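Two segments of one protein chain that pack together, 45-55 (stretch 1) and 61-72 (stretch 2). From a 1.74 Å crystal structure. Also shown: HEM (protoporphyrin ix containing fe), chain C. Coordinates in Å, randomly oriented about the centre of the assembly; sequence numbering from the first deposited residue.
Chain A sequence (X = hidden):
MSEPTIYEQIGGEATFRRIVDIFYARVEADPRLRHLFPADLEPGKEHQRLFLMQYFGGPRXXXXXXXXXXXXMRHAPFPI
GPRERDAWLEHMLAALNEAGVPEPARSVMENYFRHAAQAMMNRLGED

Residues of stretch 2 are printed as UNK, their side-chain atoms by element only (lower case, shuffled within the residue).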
# COMPACT_ATOMS: atom_id res chain seq x y z
N LYS A 45 -10.82 -16.02 14.73
CA LYS A 45 -11.25 -15.72 13.38
C LYS A 45 -12.73 -15.39 13.34
O LYS A 45 -13.11 -14.37 12.75
CB LYS A 45 -10.93 -16.89 12.44
CG LYS A 45 -11.28 -16.67 11.00
CD LYS A 45 -10.96 -17.95 10.19
CE LYS A 45 -11.41 -17.77 8.75
NZ LYS A 45 -11.75 -19.05 8.09
N GLU A 46 -13.56 -16.20 14.00
CA GLU A 46 -14.99 -15.95 14.04
C GLU A 46 -15.28 -14.64 14.77
O GLU A 46 -16.15 -13.87 14.34
CB GLU A 46 -15.77 -17.10 14.70
CG GLU A 46 -17.27 -16.77 14.81
CD GLU A 46 -18.14 -17.92 15.25
OE1 GLU A 46 -17.65 -18.78 16.02
OE2 GLU A 46 -19.32 -17.94 14.84
N HIS A 47 -14.55 -14.38 15.86
CA HIS A 47 -14.76 -13.16 16.63
C HIS A 47 -14.43 -11.97 15.77
O HIS A 47 -15.16 -10.97 15.78
CB HIS A 47 -13.90 -13.15 17.91
CG HIS A 47 -14.35 -14.16 18.92
ND1 HIS A 47 -13.51 -14.70 19.87
CD2 HIS A 47 -15.56 -14.74 19.11
CE1 HIS A 47 -14.18 -15.57 20.60
NE2 HIS A 47 -15.42 -15.61 20.16
N GLN A 48 -13.36 -12.05 14.99
CA GLN A 48 -13.02 -10.91 14.16
C GLN A 48 -14.09 -10.68 13.08
O GLN A 48 -14.48 -9.53 12.83
CB GLN A 48 -11.67 -11.08 13.50
CG GLN A 48 -11.23 -9.76 12.85
CD GLN A 48 -10.09 -9.93 11.92
OE1 GLN A 48 -10.13 -10.80 11.05
NE2 GLN A 48 -9.06 -9.11 12.09
N ARG A 49 -14.54 -11.74 12.42
CA ARG A 49 -15.61 -11.63 11.43
C ARG A 49 -16.86 -10.98 12.03
O ARG A 49 -17.39 -10.03 11.45
CB ARG A 49 -15.99 -12.98 10.83
CG ARG A 49 -17.11 -12.87 9.77
CD ARG A 49 -17.48 -14.19 9.16
NE ARG A 49 -17.58 -15.25 10.16
CZ ARG A 49 -18.70 -15.63 10.78
NH1 ARG A 49 -19.88 -15.05 10.50
NH2 ARG A 49 -18.64 -16.60 11.67
N LEU A 50 -17.29 -11.45 13.21
CA LEU A 50 -18.50 -10.92 13.82
C LEU A 50 -18.32 -9.44 14.18
O LEU A 50 -19.25 -8.64 14.02
CB LEU A 50 -18.88 -11.71 15.06
CG LEU A 50 -19.22 -13.18 14.76
CD1 LEU A 50 -19.50 -13.93 16.05
CD2 LEU A 50 -20.39 -13.35 13.80
N PHE A 51 -17.13 -9.08 14.64
CA PHE A 51 -16.86 -7.69 14.94
C PHE A 51 -17.01 -6.82 13.70
O PHE A 51 -17.68 -5.79 13.74
CB PHE A 51 -15.46 -7.46 15.50
CG PHE A 51 -15.12 -6.00 15.56
CD1 PHE A 51 -15.75 -5.16 16.47
CD2 PHE A 51 -14.27 -5.43 14.61
CE1 PHE A 51 -15.49 -3.80 16.49
CE2 PHE A 51 -14.00 -4.08 14.61
CZ PHE A 51 -14.62 -3.24 15.56
N LEU A 52 -16.37 -7.22 12.60
CA LEU A 52 -16.44 -6.42 11.40
C LEU A 52 -17.88 -6.29 10.93
O LEU A 52 -18.34 -5.20 10.55
CB LEU A 52 -15.57 -7.02 10.29
CG LEU A 52 -14.07 -7.02 10.62
CD1 LEU A 52 -13.30 -7.85 9.58
CD2 LEU A 52 -13.52 -5.60 10.70
N MET A 53 -18.60 -7.40 10.97
CA MET A 53 -20.01 -7.39 10.56
C MET A 53 -20.80 -6.37 11.36
O MET A 53 -21.59 -5.59 10.82
CB MET A 53 -20.63 -8.79 10.75
CG MET A 53 -20.10 -9.80 9.74
SD MET A 53 -20.58 -11.49 10.15
CE MET A 53 -22.34 -11.32 10.21
N GLN A 54 -20.59 -6.37 12.67
CA GLN A 54 -21.29 -5.45 13.56
C GLN A 54 -20.88 -4.01 13.36
O GLN A 54 -21.72 -3.13 13.29
CB GLN A 54 -21.03 -5.85 15.00
CG GLN A 54 -21.71 -4.95 16.03
CD GLN A 54 -21.48 -5.46 17.44
OE1 GLN A 54 -22.04 -6.47 17.85
NE2 GLN A 54 -20.60 -4.77 18.17
N TYR A 55 -19.57 -3.77 13.28
CA TYR A 55 -19.07 -2.41 13.17
C TYR A 55 -19.64 -1.70 11.95
O TYR A 55 -20.05 -0.53 12.02
CB TYR A 55 -17.54 -2.38 13.13
CG TYR A 55 -17.01 -0.95 13.14
CD1 TYR A 55 -16.85 -0.26 14.34
CD2 TYR A 55 -16.74 -0.28 11.95
CE1 TYR A 55 -16.41 1.05 14.35
CE2 TYR A 55 -16.30 1.05 11.97
CZ TYR A 55 -16.14 1.69 13.17
OH TYR A 55 -15.72 3.00 13.21
N UNK A 61 -24.28 -9.75 16.70
CA UNK A 61 -23.88 -11.04 17.26
C UNK A 61 -22.57 -10.91 18.07
O UNK A 61 -22.40 -11.54 19.13
c UNK A 61 -23.58 -13.47 16.70
o UNK A 61 -24.90 -12.04 15.33
c UNK A 61 -23.73 -12.08 16.15
N UNK A 62 -21.66 -10.08 17.59
CA UNK A 62 -20.41 -9.89 18.29
C UNK A 62 -20.66 -9.50 19.76
O UNK A 62 -20.12 -10.12 20.69
o UNK A 62 -14.81 -8.12 20.65
c UNK A 62 -18.24 -8.64 18.39
c UNK A 62 -15.94 -8.31 19.88
c UNK A 62 -17.00 -7.48 20.08
c UNK A 62 -18.15 -7.65 19.35
c UNK A 62 -16.01 -9.31 18.92
c UNK A 62 -19.53 -8.82 17.62
c UNK A 62 -17.15 -9.47 18.19
N UNK A 63 -21.45 -8.45 19.94
CA UNK A 63 -21.77 -7.94 21.28
C UNK A 63 -22.45 -8.99 22.16
O UNK A 63 -22.22 -9.04 23.37
o UNK A 63 -24.01 -7.04 20.86
c UNK A 63 -22.66 -6.69 21.19
N UNK A 64 -23.29 -9.83 21.55
CA UNK A 64 -23.97 -10.87 22.29
C UNK A 64 -22.98 -11.90 22.81
O UNK A 64 -23.19 -12.49 23.88
c UNK A 64 -25.02 -11.54 21.40
o UNK A 64 -27.90 -10.25 19.51
c UNK A 64 -27.03 -11.05 19.93
c UNK A 64 -26.22 -10.64 21.15
o UNK A 64 -26.79 -12.16 19.40
N UNK A 65 -21.88 -12.09 22.09
CA UNK A 65 -20.89 -13.11 22.45
C UNK A 65 -19.73 -12.55 23.24
O UNK A 65 -19.16 -13.24 24.09
c UNK A 65 -20.58 -15.99 20.02
n UNK A 65 -22.55 -17.13 17.15
c UNK A 65 -22.26 -16.79 18.39
n UNK A 65 -23.20 -16.84 19.33
n UNK A 65 -21.02 -16.40 18.69
c UNK A 65 -20.33 -13.80 21.19
c UNK A 65 -21.27 -14.70 20.50
N UNK A 66 -19.35 -11.30 22.96
CA UNK A 66 -18.12 -10.74 23.49
C UNK A 66 -18.27 -9.44 24.26
O UNK A 66 -17.30 -8.96 24.84
c UNK A 66 -16.05 -12.77 22.31
c UNK A 66 -17.14 -10.50 22.34
c UNK A 66 -16.82 -11.75 21.54
n UNK A 66 -14.63 -12.43 22.45
n UNK A 66 -14.19 -14.10 24.01
n UNK A 66 -12.51 -12.70 23.28
c UNK A 66 -13.78 -13.08 23.24
N UNK A 67 -19.46 -8.86 24.27
CA UNK A 67 -19.67 -7.58 24.95
C UNK A 67 -19.10 -6.46 24.10
O UNK A 67 -19.00 -6.62 22.90
N UNK A 68 -18.68 -5.37 24.72
CA UNK A 68 -18.13 -4.25 23.97
C UNK A 68 -16.80 -4.67 23.34
O UNK A 68 -16.05 -5.46 23.94
n UNK A 68 -16.38 -1.46 23.69
c UNK A 68 -18.42 -0.70 23.87
c UNK A 68 -16.40 -0.26 23.12
n UNK A 68 -17.63 0.23 23.24
c UNK A 68 -17.64 -1.76 24.16
c UNK A 68 -17.95 -3.04 24.88
N UNK A 69 -16.50 -4.17 22.14
CA UNK A 69 -15.24 -4.60 21.51
C UNK A 69 -13.99 -4.26 22.31
O UNK A 69 -13.10 -5.11 22.40
c UNK A 69 -15.28 -3.89 20.15
c UNK A 69 -17.32 -3.37 21.21
c UNK A 69 -16.73 -3.71 19.88
N UNK A 70 -13.91 -3.08 22.92
CA UNK A 70 -12.73 -2.71 23.73
C UNK A 70 -11.44 -3.15 23.06
O UNK A 70 -10.57 -3.77 23.70
n UNK A 70 -15.06 -4.85 26.68
c UNK A 70 -13.94 -2.79 25.97
c UNK A 70 -15.35 -5.91 27.43
n UNK A 70 -14.88 -5.98 28.68
c UNK A 70 -14.25 -3.72 27.11
n UNK A 70 -16.10 -6.88 26.93
c UNK A 70 -12.83 -3.34 25.12
N UNK A 71 -11.29 -2.84 21.77
CA UNK A 71 -10.21 -3.47 21.01
C UNK A 71 -8.83 -3.08 21.53
O UNK A 71 -7.96 -3.95 21.69
c UNK A 71 -11.75 -5.20 19.03
c UNK A 71 -10.32 -3.14 19.53
c UNK A 71 -11.54 -3.69 18.77
c UNK A 71 -11.42 -3.40 17.28
N UNK A 72 -8.61 -1.81 21.83
CA UNK A 72 -7.30 -1.45 22.38
C UNK A 72 -6.95 -2.21 23.66
O UNK A 72 -5.80 -2.63 23.87
c UNK A 72 -7.25 0.06 22.62
c UNK A 72 -7.22 0.84 21.31
c UNK A 72 -9.09 3.01 19.66
n UNK A 72 -10.14 2.51 20.32
n UNK A 72 -7.87 2.94 20.19
c UNK A 72 -7.53 2.34 21.48
n UNK A 72 -9.28 3.56 18.46
CHA HEM C . -7.99 -10.13 17.96
CHB HEM C . -9.72 -6.47 15.28
CHC HEM C . -5.17 -4.79 14.71
CHD HEM C . -3.56 -9.06 16.37
C1A HEM C . -8.85 -9.27 17.33
C2A HEM C . -10.30 -9.28 17.44
C3A HEM C . -10.77 -8.26 16.71
C4A HEM C . -9.63 -7.57 16.11
CMA HEM C . -12.24 -7.80 16.44
CAA HEM C . -11.10 -10.30 18.29
CBA HEM C . -11.52 -9.57 19.58
CGA HEM C . -12.14 -10.58 20.52
O1A HEM C . -11.42 -11.47 21.04
O2A HEM C . -13.36 -10.50 20.78
C1B HEM C . -8.64 -5.68 14.90
C2B HEM C . -8.70 -4.43 14.19
C3B HEM C . -7.43 -3.98 14.06
C4B HEM C . -6.55 -4.93 14.65
CMB HEM C . -10.00 -3.77 13.68
CAB HEM C . -6.86 -2.71 13.38
CBB HEM C . -7.64 -2.04 12.53
C1C HEM C . -4.32 -5.80 15.08
C2C HEM C . -2.87 -5.79 14.98
C3C HEM C . -2.46 -7.00 15.46
C4C HEM C . -3.60 -7.79 15.84
CMC HEM C . -2.04 -4.59 14.45
CAC HEM C . -1.03 -7.53 15.53
CBC HEM C . -0.21 -7.05 14.60
C1D HEM C . -4.60 -9.70 17.01
C2D HEM C . -4.52 -10.93 17.79
C3D HEM C . -5.76 -11.21 18.24
C4D HEM C . -6.65 -10.18 17.74
CMD HEM C . -3.23 -11.72 18.05
CAD HEM C . -6.20 -12.40 19.10
CBD HEM C . -6.72 -13.49 18.17
CGD HEM C . -7.22 -14.68 18.93
O1D HEM C . -7.39 -15.74 18.27
O2D HEM C . -7.43 -14.58 20.17
NA HEM C . -8.49 -8.20 16.53
NB HEM C . -7.32 -5.95 15.18
NC HEM C . -4.71 -7.01 15.64
ND HEM C . -5.91 -9.28 17.02
FE HEM C . -6.58 -7.63 16.06
O HOH W 1 -21.85 -9.40 14.82
O HOH W 2 -6.72 -8.83 14.27

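Position 61 carries one carbon bearing an oxygen and a carbon, a beta-branched hydroxyl side chain whose CA-to-CB bond points sideways to stretch 1 and whose terminal carbon lies near Leu50. This is Thr61, whose methyl CG2 rests 4.2 Å from Leu50 CD1 and gives that leucine an apolar neighbour.

At position 62 a single carbon leads to a six-carbon ring bearing one oxygen, and the CB sits 3.9 Å from Leu50 CB: Tyr62. Its ring fits among His47, Leu50, Phe51 and Gln54, while OH donates a hydrogen bond to heme O2A at 2.8 Å. An aromatic ring fills the hole and a hydroxyl at its tip reaches the propionate.

Position 63 has one carbon and one oxygen, its CB 3.4 Å from Gln54 OE1, hence Ser63. The backbone N, which any residue but proline could offer, donates a 2.9 Å hydrogen bond to that same OE1; the contact does not itself call for serine.

Position 64 has three carbons in a row, the third carrying two oxygens, and touches nothing on stretch 1. It is Glu64, a charged residue at ease on the exposed side.

Position 65 shows three carbons, a nitrogen, and a carbon with two more nitrogens, lying against Leu50 and near Glu46: Arg65. Its long chain runs past Leu50, NE 3.9 Å from Leu50 CD1, and brings NH2 to 4.1 Å from Glu46 OE2, opposite charges too far apart for a salt bridge.

Position 66 has the same pattern, its flat end group on the His47 ring: Arg66. The guanidinium stacks with centres 4.1 Å apart and planes at 8°; NE and NH2 donate to heme O2A (2.9 Å) and O1A (2.8 Å).

Position 67 has no side-chain atoms: Gly67, leaving the helix with positive phi, a conformation that favours glycine.

Position 68, one carbon and a five-membered ring with two nitrogens, clear of stretch 1, is His68, its CA-to-CB bond pointing away. At 69 three carbons close onto the backbone nitrogen, against Phe51: Pro69, a compact ring whose CG meets the edge of Phe51 at CE1, 3.6 Å away.

Position 70 repeats the arginine pattern out of reach of stretch 1. Arg70 instead steadies the turn, NE donating to His68 O at 3.0 Å; the imidazole suits 68 by accepting at ND1 from Arg70 N (3.1 Å).

Position 71, four carbons forked at the second, packs on Phe51 and is Leu71; its CD1 lies over the ring face, 3.6 Å from Phe51 CZ. Position 72, again with three carbons and a guanidinium, free of stretch 1, is Arg72, its charged end at ease in an exposed position.

The contact turns on Tyr62, seated in the first helix with the edge of Phe51 toward its face. Water 1 links Leu50 O (2.8 Å) to Tyr62 N (2.9 Å), Gln54 holds the backbone at Ser63, and Tyr62 and Arg66 extend the packing to the heme propionate.

Stretch 2 61-72: TYSERRGHPRLR
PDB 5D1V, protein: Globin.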